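PDB 4Z80: EGF family domain-containing protein from Toxoplasma gondii, which binds a peptide of a RON2-like partner and, as an AMA-family protein, probably serves in host-cell invasion at the moving junction. Local coordinates for residues G55-Y60 / T296-S301; I102-R107 / A314-R319. One frame throughout, in Å; residues are numbered along the deposited sequence.

Interaction 1 of 2, residues G55-Y60 / T296-S301; sequences GVYVGY and TQDFRS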
ATOM      1  N   GLY A  55     -11.237   6.382  -5.286  1.00 11.18           N
ATOM      2  CA  GLY A  55     -11.919   5.164  -4.874  1.00 10.32           C
ATOM      3  C   GLY A  55     -11.320   4.548  -3.612  1.00 10.02           C
ATOM      4  O   GLY A  55     -10.102   4.433  -3.492  1.00 12.65           O
ATOM      5  N   VAL A  56     -12.176   4.151  -2.676  1.00  9.56           N
ATOM      6  CA  VAL A  56     -11.740   3.564  -1.405  1.00 10.98           C
ATOM      7  C   VAL A  56     -11.555   2.045  -1.514  1.00 11.60           C
ATOM      8  O   VAL A  56     -10.550   1.491  -1.065  1.00 11.10           O
ATOM      9  CB  VAL A  56     -12.755   3.902  -0.274  1.00 10.88           C
ATOM     10  CG1 VAL A  56     -12.499   3.090   1.007  1.00  9.32           C
ATOM     11  CG2 VAL A  56     -12.719   5.389   0.021  1.00 10.21           C
ATOM     12  N   TYR A  57     -12.523   1.362  -2.113  1.00 10.63           N
ATOM     13  CA  TYR A  57     -12.415  -0.070  -2.318  1.00  9.80           C
ATOM     14  C   TYR A  57     -11.242  -0.355  -3.248  1.00  9.52           C
ATOM     15  O   TYR A  57     -10.376  -1.178  -2.958  1.00 10.26           O
ATOM     16  CB  TYR A  57     -13.730  -0.612  -2.893  1.00  9.30           C
ATOM     17  CG  TYR A  57     -13.849  -2.114  -2.956  1.00  9.96           C
ATOM     18  CD1 TYR A  57     -13.894  -2.883  -1.791  1.00 10.64           C
ATOM     19  CD2 TYR A  57     -13.961  -2.772  -4.170  1.00 12.13           C
ATOM     20  CE1 TYR A  57     -14.022  -4.267  -1.846  1.00 12.22           C
ATOM     21  CE2 TYR A  57     -14.097  -4.149  -4.228  1.00  9.75           C
ATOM     22  CZ  TYR A  57     -14.136  -4.887  -3.070  1.00 11.72           C
ATOM     23  OH  TYR A  57     -14.268  -6.260  -3.147  1.00 15.16           O
ATOM     24  N   VAL A  58     -11.247   0.342  -4.380  1.00  9.28           N
ATOM     25  CA  VAL A  58     -10.182   0.299  -5.369  1.00 10.58           C
ATOM     26  C   VAL A  58      -9.847   1.740  -5.752  1.00 10.54           C
ATOM     27  O   VAL A  58     -10.728   2.468  -6.220  1.00 10.02           O
ATOM     28  CB  VAL A  58     -10.613  -0.493  -6.620  1.00 10.79           C
ATOM     29  CG1 VAL A  58      -9.582  -0.344  -7.736  1.00 11.89           C
ATOM     30  CG2 VAL A  58     -10.814  -1.942  -6.260  1.00 11.83           C
ATOM     31  N   GLY A  59      -8.596   2.152  -5.538  1.00 11.37           N
ATOM     32  CA  GLY A  59      -8.176   3.517  -5.810  1.00  9.53           C
ATOM     33  C   GLY A  59      -7.058   3.577  -6.823  1.00 10.96           C
ATOM     34  O   GLY A  59      -6.030   2.932  -6.647  1.00 10.25           O
ATOM     35  N   TYR A  60      -7.274   4.353  -7.884  1.00 10.31           N
ATOM     36  CA  TYR A  60      -6.311   4.510  -8.968  1.00 12.66           C
ATOM     37  C   TYR A  60      -6.203   5.960  -9.400  1.00 11.43           C
ATOM     38  O   TYR A  60      -7.195   6.698  -9.405  1.00 13.31           O
ATOM     39  CB  TYR A  60      -6.712   3.703 -10.216  1.00 11.10           C
ATOM     40  CG  TYR A  60      -6.757   2.206 -10.074  1.00 10.51           C
ATOM     41  CD1 TYR A  60      -5.704   1.499  -9.520  1.00  9.59           C
ATOM     42  CD2 TYR A  60      -7.857   1.497 -10.513  1.00 11.74           C
ATOM     43  CE1 TYR A  60      -5.755   0.121  -9.391  1.00 11.72           C
ATOM     44  CE2 TYR A  60      -7.920   0.117 -10.397  1.00 12.58           C
ATOM     45  CZ  TYR A  60      -6.872  -0.568  -9.832  1.00 10.70           C
ATOM     46  OH  TYR A  60      -6.931  -1.937  -9.707  1.00 11.90           O
ATOM     47  N   THR A 296      -2.548  -3.080  -9.000  1.00  9.71           N
ATOM     48  CA  THR A 296      -3.867  -3.691  -9.150  1.00  8.94           C
ATOM     49  C   THR A 296      -4.454  -4.020  -7.783  1.00 11.51           C
ATOM     50  O   THR A 296      -3.773  -4.585  -6.929  1.00 11.39           O
ATOM     51  CB  THR A 296      -3.776  -4.985 -10.004  1.00 10.66           C
ATOM     52  OG1 THR A 296      -3.321  -4.669 -11.326  1.00 11.37           O
ATOM     53  CG2 THR A 296      -5.129  -5.656 -10.115  1.00 11.69           C
ATOM     54  N   GLN A 297      -5.723  -3.678  -7.582  1.00 10.85           N
ATOM     55  CA  GLN A 297      -6.421  -4.039  -6.350  1.00 10.23           C
ATOM     56  C   GLN A 297      -7.580  -5.018  -6.567  1.00 11.06           C
ATOM     57  O   GLN A 297      -7.994  -5.697  -5.638  1.00 12.31           O
ATOM     58  CB  GLN A 297      -6.918  -2.767  -5.668  1.00 10.23           C
ATOM     59  CG  GLN A 297      -5.786  -1.948  -5.053  1.00 11.04           C
ATOM     60  CD  GLN A 297      -6.063  -0.464  -5.110  1.00  9.36           C
ATOM     61  OE1 GLN A 297      -6.911   0.045  -4.380  1.00 11.86           O
ATOM     62  NE2 GLN A 297      -5.382   0.232  -6.010  1.00 10.95           N
ATOM     63  N   ASP A 298      -8.079  -5.102  -7.799  1.00 11.79           N
ATOM     64  CA  ASP A 298      -9.187  -6.003  -8.137  1.00 10.29           C
ATOM     65  C   ASP A 298      -9.000  -6.491  -9.565  1.00 10.87           C
ATOM     66  O   ASP A 298      -8.771  -5.688 -10.464  1.00 12.87           O
ATOM     67  CB  ASP A 298     -10.534  -5.282  -7.985  1.00 10.73           C
ATOM     68  CG  ASP A 298     -11.727  -6.228  -8.005  1.00 15.65           C
ATOM     69  OD1 ASP A 298     -12.093  -6.719  -9.091  1.00 16.31           O
ATOM     70  OD2 ASP A 298     -12.328  -6.450  -6.931  1.00 15.38           O
ATOM     71  N   PHE A 299      -9.106  -7.797  -9.772  1.00  9.76           N
ATOM     72  CA  PHE A 299      -9.049  -8.375 -11.114  1.00  9.97           C
ATOM     73  C   PHE A 299      -9.918  -9.616 -11.090  1.00 10.91           C
ATOM     74  O   PHE A 299      -9.715 -10.505 -10.269  1.00 10.55           O
ATOM     75  CB  PHE A 299      -7.613  -8.708 -11.527  1.00 10.53           C
ATOM     76  CG  PHE A 299      -7.470  -9.141 -12.971  1.00 11.06           C
ATOM     77  CD1 PHE A 299      -7.995  -8.365 -13.990  1.00 10.07           C
ATOM     78  CD2 PHE A 299      -6.793 -10.302 -13.306  1.00 10.23           C
ATOM     79  CE1 PHE A 299      -7.861  -8.746 -15.313  1.00 12.46           C
ATOM     80  CE2 PHE A 299      -6.656 -10.687 -14.630  1.00 10.54           C
ATOM     81  CZ  PHE A 299      -7.195  -9.907 -15.634  1.00 11.23           C
ATOM     82  N   ARG A 300     -10.927  -9.657 -11.955  1.00 10.99           N
ATOM     83  CA  ARG A 300     -11.898 -10.746 -11.923  1.00 10.36           C
ATOM     84  C   ARG A 300     -12.428 -11.053 -13.323  1.00 11.89           C
ATOM     85  O   ARG A 300     -13.500 -11.641 -13.469  1.00 14.37           O
ATOM     86  CB  ARG A 300     -13.054 -10.407 -10.979  1.00 13.26           C
ATOM     87  CG  ARG A 300     -13.853  -9.184 -11.386  1.00 10.88           C
ATOM     88  CD  ARG A 300     -15.005  -8.919 -10.425  1.00 12.01           C
ATOM     89  NE  ARG A 300     -14.566  -8.364  -9.149  1.00 12.83           N
ATOM     90  CZ  ARG A 300     -15.358  -8.205  -8.095  1.00 12.76           C
ATOM     91  NH1 ARG A 300     -16.634  -8.571  -8.160  1.00 13.20           N
ATOM     92  NH2 ARG A 300     -14.870  -7.682  -6.975  1.00 14.13           N
ATOM     93  N   SER A 301     -11.663 -10.665 -14.337  1.00 10.95           N
ATOM     94  CA  SER A 301     -11.978 -10.979 -15.730  1.00 14.40           C
ATOM     95  C   SER A 301     -11.972 -12.467 -16.023  1.00 13.27           C
ATOM     96  O   SER A 301     -11.406 -13.255 -15.273  1.00 13.91           O
ATOM     97  CB  SER A 301     -10.968 -10.299 -16.646  1.00 17.25           C
ATOM     98  OG  SER A 301     -11.007  -8.898 -16.476  1.00 23.58           O
TER
HETATM   99  O   HOH W   1     -16.461  -7.226  -4.459  1.00 13.53           O
HETATM  100  O   HOH W   2      -9.178  -2.999 -10.400  1.00 15.45           O

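Interaction 2 of 2, residues I102-R107 / A314-R319; sequences IAFTKR and AFYCVR. With SO4 (sulfate ion), chain I.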
ATOM      1  N   ILE A 102      -5.276  -7.392  -0.070  1.00 10.81           N
ATOM      2  CA  ILE A 102      -5.508  -7.925  -1.407  1.00 11.06           C
ATOM      3  C   ILE A 102      -5.543  -9.442  -1.338  1.00 10.40           C
ATOM      4  O   ILE A 102      -4.512 -10.094  -1.182  1.00 12.41           O
ATOM      5  CB  ILE A 102      -4.438  -7.459  -2.402  1.00 10.84           C
ATOM      6  CG1 ILE A 102      -4.307  -5.931  -2.379  1.00 12.10           C
ATOM      7  CG2 ILE A 102      -4.786  -7.952  -3.801  1.00 11.46           C
ATOM      8  CD1 ILE A 102      -5.627  -5.161  -2.542  1.00 13.70           C
ATOM      9  N   ALA A 103      -6.752  -9.988  -1.437  1.00 10.70           N
ATOM     10  CA  ALA A 103      -6.999 -11.416  -1.319  1.00 11.04           C
ATOM     11  C   ALA A 103      -6.932 -12.098  -2.670  1.00 10.60           C
ATOM     12  O   ALA A 103      -7.410 -11.558  -3.670  1.00 11.64           O
ATOM     13  CB  ALA A 103      -8.367 -11.656  -0.693  1.00 11.14           C
ATOM     14  N   PHE A 104      -6.341 -13.282  -2.695  1.00  9.26           N
ATOM     15  CA  PHE A 104      -6.377 -14.142  -3.872  1.00  9.02           C
ATOM     16  C   PHE A 104      -7.646 -14.972  -3.771  1.00 11.71           C
ATOM     17  O   PHE A 104      -7.906 -15.567  -2.733  1.00 11.61           O
ATOM     18  CB  PHE A 104      -5.147 -15.034  -3.949  1.00  9.77           C
ATOM     19  CG  PHE A 104      -3.925 -14.337  -4.481  1.00  9.74           C
ATOM     20  CD1 PHE A 104      -3.409 -13.217  -3.848  1.00 11.14           C
ATOM     21  CD2 PHE A 104      -3.280 -14.809  -5.615  1.00 11.50           C
ATOM     22  CE1 PHE A 104      -2.280 -12.577  -4.355  1.00 10.56           C
ATOM     23  CE2 PHE A 104      -2.146 -14.176  -6.110  1.00 11.82           C
ATOM     24  CZ  PHE A 104      -1.658 -13.066  -5.481  1.00 10.29           C
ATOM     25  N   THR A 105      -8.444 -14.979  -4.833  1.00 10.73           N
ATOM     26  CA  THR A 105      -9.755 -15.618  -4.809  1.00 10.90           C
ATOM     27  C   THR A 105     -10.045 -16.385  -6.096  1.00 11.04           C
ATOM     28  O   THR A 105      -9.297 -16.317  -7.070  1.00 12.15           O
ATOM     29  CB  THR A 105     -10.885 -14.567  -4.611  1.00 11.74           C
ATOM     30  OG1 THR A 105     -11.023 -13.782  -5.801  1.00 14.11           O
ATOM     31  CG2 THR A 105     -10.578 -13.632  -3.453  1.00 12.05           C
ATOM     32  N   LYS A 106     -11.158 -17.110  -6.094  1.00 11.10           N
ATOM     33  CA  LYS A 106     -11.741 -17.556  -7.347  1.00 11.79           C
ATOM     34  C   LYS A 106     -12.453 -16.364  -7.978  1.00 11.59           C
ATOM     35  O   LYS A 106     -12.598 -15.311  -7.353  1.00 13.63           O
ATOM     36  CB  LYS A 106     -12.684 -18.729  -7.117  1.00 12.91           C
ATOM     37  CG  LYS A 106     -11.933 -19.948  -6.623  1.00 15.28           C
ATOM     38  CD  LYS A 106     -12.730 -21.212  -6.757  1.00 24.54           C
ATOM     39  CE  LYS A 106     -12.897 -21.607  -8.217  1.00 24.04           C
ATOM     40  NZ  LYS A 106     -13.625 -22.890  -8.362  1.00 32.89           N
ATOM     41  N   ARG A 107     -12.895 -16.522  -9.218  1.00 14.35           N
ATOM     42  CA  ARG A 107     -13.495 -15.410  -9.944  1.00 13.56           C
ATOM     43  C   ARG A 107     -14.778 -14.909  -9.283  1.00 13.12           C
ATOM     44  O   ARG A 107     -15.151 -13.750  -9.458  1.00 13.11           O
ATOM     45  CB  ARG A 107     -13.768 -15.826 -11.390  1.00 13.83           C
ATOM     46  CG  ARG A 107     -14.033 -14.666 -12.330  1.00 16.33           C
ATOM     47  CD  ARG A 107     -13.994 -15.095 -13.791  1.00 17.52           C
ATOM     48  NE  ARG A 107     -12.687 -15.635 -14.137  1.00 16.37           N
ATOM     49  CZ  ARG A 107     -12.433 -16.895 -14.479  1.00 18.93           C
ATOM     50  NH1 ARG A 107     -13.401 -17.800 -14.571  1.00 24.19           N
ATOM     51  NH2 ARG A 107     -11.190 -17.254 -14.743  1.00 17.93           N
ATOM     52  N   ALA A 314      -0.289 -14.517 -17.339  1.00 15.18           N
ATOM     53  CA  ALA A 314      -1.592 -14.329 -16.713  1.00 13.53           C
ATOM     54  C   ALA A 314      -1.453 -13.534 -15.421  1.00 15.08           C
ATOM     55  O   ALA A 314      -0.358 -13.414 -14.859  1.00 16.50           O
ATOM     56  CB  ALA A 314      -2.263 -15.675 -16.444  1.00 16.09           C
ATOM     57  N   PHE A 315      -2.567 -12.952 -14.992  1.00 11.76           N
ATOM     58  CA  PHE A 315      -2.647 -12.240 -13.727  1.00 11.33           C
ATOM     59  C   PHE A 315      -3.715 -12.910 -12.877  1.00 12.37           C
ATOM     60  O   PHE A 315      -4.751 -13.341 -13.383  1.00 11.55           O
ATOM     61  CB  PHE A 315      -2.961 -10.749 -13.941  1.00 12.17           C
ATOM     62  CG  PHE A 315      -2.561  -9.872 -12.778  1.00 13.36           C
ATOM     63  CD1 PHE A 315      -3.397  -9.725 -11.679  1.00 12.26           C
ATOM     64  CD2 PHE A 315      -1.341  -9.201 -12.776  1.00 12.66           C
ATOM     65  CE1 PHE A 315      -3.024  -8.933 -10.597  1.00 11.33           C
ATOM     66  CE2 PHE A 315      -0.970  -8.402 -11.690  1.00 11.64           C
ATOM     67  CZ  PHE A 315      -1.815  -8.266 -10.614  1.00 12.21           C
ATOM     68  N   TYR A 316      -3.451 -13.021 -11.583  1.00 10.78           N
ATOM     69  CA  TYR A 316      -4.345 -13.706 -10.671  1.00  9.35           C
ATOM     70  C   TYR A 316      -5.627 -12.945 -10.353  1.00 11.06           C
ATOM     71  O   TYR A 316      -5.654 -11.710 -10.310  1.00 10.19           O
ATOM     72  CB  TYR A 316      -3.610 -14.012  -9.365  1.00 10.07           C
ATOM     73  CG  TYR A 316      -2.770 -15.259  -9.452  1.00 10.55           C
ATOM     74  CD1 TYR A 316      -3.373 -16.508  -9.426  1.00 12.87           C
ATOM     75  CD2 TYR A 316      -1.386 -15.199  -9.586  1.00 10.66           C
ATOM     76  CE1 TYR A 316      -2.631 -17.660  -9.528  1.00 13.21           C
ATOM     77  CE2 TYR A 316      -0.631 -16.358  -9.676  1.00 11.00           C
ATOM     78  CZ  TYR A 316      -1.261 -17.581  -9.642  1.00 12.00           C
ATOM     79  OH  TYR A 316      -0.545 -18.760  -9.732  1.00 12.60           O
ATOM     80  N   CYS A 317      -6.693 -13.714 -10.145  1.00 10.49           N
ATOM     81  CA  CYS A 317      -7.946 -13.188  -9.618  1.00 11.69           C
ATOM     82  C   CYS A 317      -7.685 -12.658  -8.220  1.00 10.50           C
ATOM     83  O   CYS A 317      -7.273 -13.420  -7.350  1.00 11.60           O
ATOM     84  CB  CYS A 317      -9.015 -14.272  -9.559  1.00 11.77           C
ATOM     85  SG  CYS A 317      -9.340 -15.176 -11.102  1.00 18.34           S
ATOM     86  N   VAL A 318      -7.913 -11.370  -7.999  1.00  9.35           N
ATOM     87  CA  VAL A 318      -7.723 -10.792  -6.675  1.00  8.89           C
ATOM     88  C   VAL A 318      -8.818  -9.780  -6.402  1.00 10.76           C
ATOM     89  O   VAL A 318      -9.421  -9.246  -7.329  1.00 11.33           O
ATOM     90  CB  VAL A 318      -6.335 -10.089  -6.514  1.00 10.41           C
ATOM     91  CG1 VAL A 318      -5.196 -11.063  -6.726  1.00 11.57           C
ATOM     92  CG2 VAL A 318      -6.197  -8.898  -7.457  1.00 13.02           C
ATOM     93  N   ARG A 319      -9.071  -9.504  -5.131  1.00  9.39           N
ATOM     94  CA  ARG A 319      -9.945  -8.387  -4.783  1.00  9.78           C
ATOM     95  C   ARG A 319      -9.646  -7.946  -3.367  1.00 10.11           C
ATOM     96  O   ARG A 319      -9.122  -8.732  -2.580  1.00 11.37           O
ATOM     97  CB  ARG A 319     -11.424  -8.761  -4.932  1.00 11.61           C
ATOM     98  CG  ARG A 319     -11.942  -9.784  -3.923  1.00 11.49           C
ATOM     99  CD  ARG A 319     -13.364 -10.247  -4.278  1.00 13.10           C
ATOM    100  NE  ARG A 319     -13.382 -10.835  -5.608  1.00 12.39           N
ATOM    101  CZ  ARG A 319     -14.471 -11.181  -6.286  1.00 11.06           C
ATOM    102  NH1 ARG A 319     -15.686 -11.001  -5.780  1.00 13.39           N
ATOM    103  NH2 ARG A 319     -14.323 -11.698  -7.497  1.00 12.92           N
TER
HETATM  104  S   SO4 I 605     -15.246 -25.385  -6.483  1.00 30.63           S
HETATM  105  O1  SO4 I 605     -16.035 -25.130  -7.685  1.00 33.97           O
HETATM  106  O2  SO4 I 605     -14.660 -24.133  -6.001  1.00 27.91           O
HETATM  107  O3  SO4 I 605     -14.185 -26.342  -6.815  1.00 24.31           O
HETATM  108  O4  SO4 I 605     -16.104 -25.922  -5.425  1.00 27.90           O
HETATM  109  O   HOH W   3      -6.494 -16.139  -7.287  1.00 12.19           O
HETATM  110  O   HOH W   4     -11.353 -11.543  -7.694  1.00 14.01           O

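Interaction 1 of 2, residues G55-Y60 / T296-S301
Two loops of the AMA-type ectodomain meet here, one running from strand 43-51 into strand 60-62, the other lying between strands 289-291 and 318-321 in the PAN-clan part of the chain. The junction is buried and made mainly by one glutamine. The side-chain amide of Gln297 meets both the N-H and the C=O of Gly59 through two nearly straight bonds. Gly59 N donates to Gln297 OE1 at 2.9 Å, from above the Gln297 carbonyl plane, and Gln297 NE2 donates to Gly59 O at 2.8 Å. Gly59 O lies in the amide plane. The glutamine chain bends at chi2 (147°) to present this end. Lys100 adds a bond to Gln297 OE1, and His295 O takes one from NE2, so each has two partners. Tyr60 and Gln297 reach toward each other, tip to tip; Tyr60 OH accepts the backbone N-H of Gln297 at 3.0 Å, at 171°. The Tyr60 ring and Gln297 side-chain amide are turned 70° apart. Water 2, at the ring edge and in its plane, joins Tyr60 OH to Asp298 O. Val58 supplies the apolar part, with CG2 3.8 Å from Asp298 CB. Arg300, partly exposed, grips the Asp298 carboxylate side-on in a salt bridge, NE to OD1 and NH2 to OD2, using both syn lone pairs. Water 1 bridges Arg300 NH2 to Tyr57 OH, 2.7 Å from that hydroxyl.

Interaction 2 of 2, residues I102-R107 / A314-R319
Ala103 and Arg319 exchange two backbone hydrogen bonds. Ala103 N donates to Arg319 O at 2.9 Å, and Arg319 N donates to Ala103 O at 3.0 Å, the latter in the carbonyl plane. A third bond, Thr105 N to Cys317 O, is longer at 3.2 Å but nearly straight. Next to the paired amides, Val318 CA approaches Ala103 O in a CA-H...O contact. Val318 CG1 sits over the centre of the Phe104 ring, 4.0 Å from the centroid and 9° off the normal, a CH-pi contact. The two side chains lie side by side and point the same way. The Tyr316 ring meets Phe104 obliquely, with Phe104 CE2 3.6 Å from Tyr316 CG and the planes at 51°. Ile102 CG2 extends the apolar patch along Val318.

These contacts belong to a two-stranded antiparallel sheet of strands 101-104 and 318-321. Ala103 and Arg319 form its hydrogen-bonded pair; Phe104 and Val318 form the non-hydrogen-bonded pair. Phe104 and Val318 share one face, Ala103 and Arg319 the other.

The Arg319 side chain leaves from the crowded chi1 position (68°), bends at chi3 and reaches past the end of strand 101-104. Its NH2 makes a weak bond to Arg107 O at 3.0 Å. Water 4 lies in the guanidinium plane; it accepts from Arg319 NH2 and donates to Thr105 OG1. Thr105 OG1 in turn donates to Lys106 O.

Further out, Cys317 is tied to Cys304 by a disulfide. Tyr316 OH bonds to Lys146 O, and Arg116 makes a cation-pi contact with the Tyr316 ring. Arg107 NH2 reaches Cys304 O. Lys106 NZ donates to a sulfate, probably from the crystallisation liquor, which Arg111 also binds.

In the fold
Interactions 1 and 2 are neighbours, with centres about 11 Å apart, and their segments alternate along the chain. Segment 296-301 lies against segment 314-319: Phe299 N is 2.9 Å from Val318 O, a probable hydrogen bond. Asp298 OD2 packs 3.2 Å from Arg319 CB. Ser301 O probably accepts a bond from Arg107 NE at 2.9 Å, so segment 296-301 also meets 102-107. Arg300 NH1 and Arg319 NH1 are like charges close together; the carboxylate of Asp298 may temper their repulsion. Pro320, the next residue of strand 318-321, touches Tyr57, Val58 and Asp298. No other protein chain of the assembly touches the segments of either contact, so neither meets the bound peptide directly.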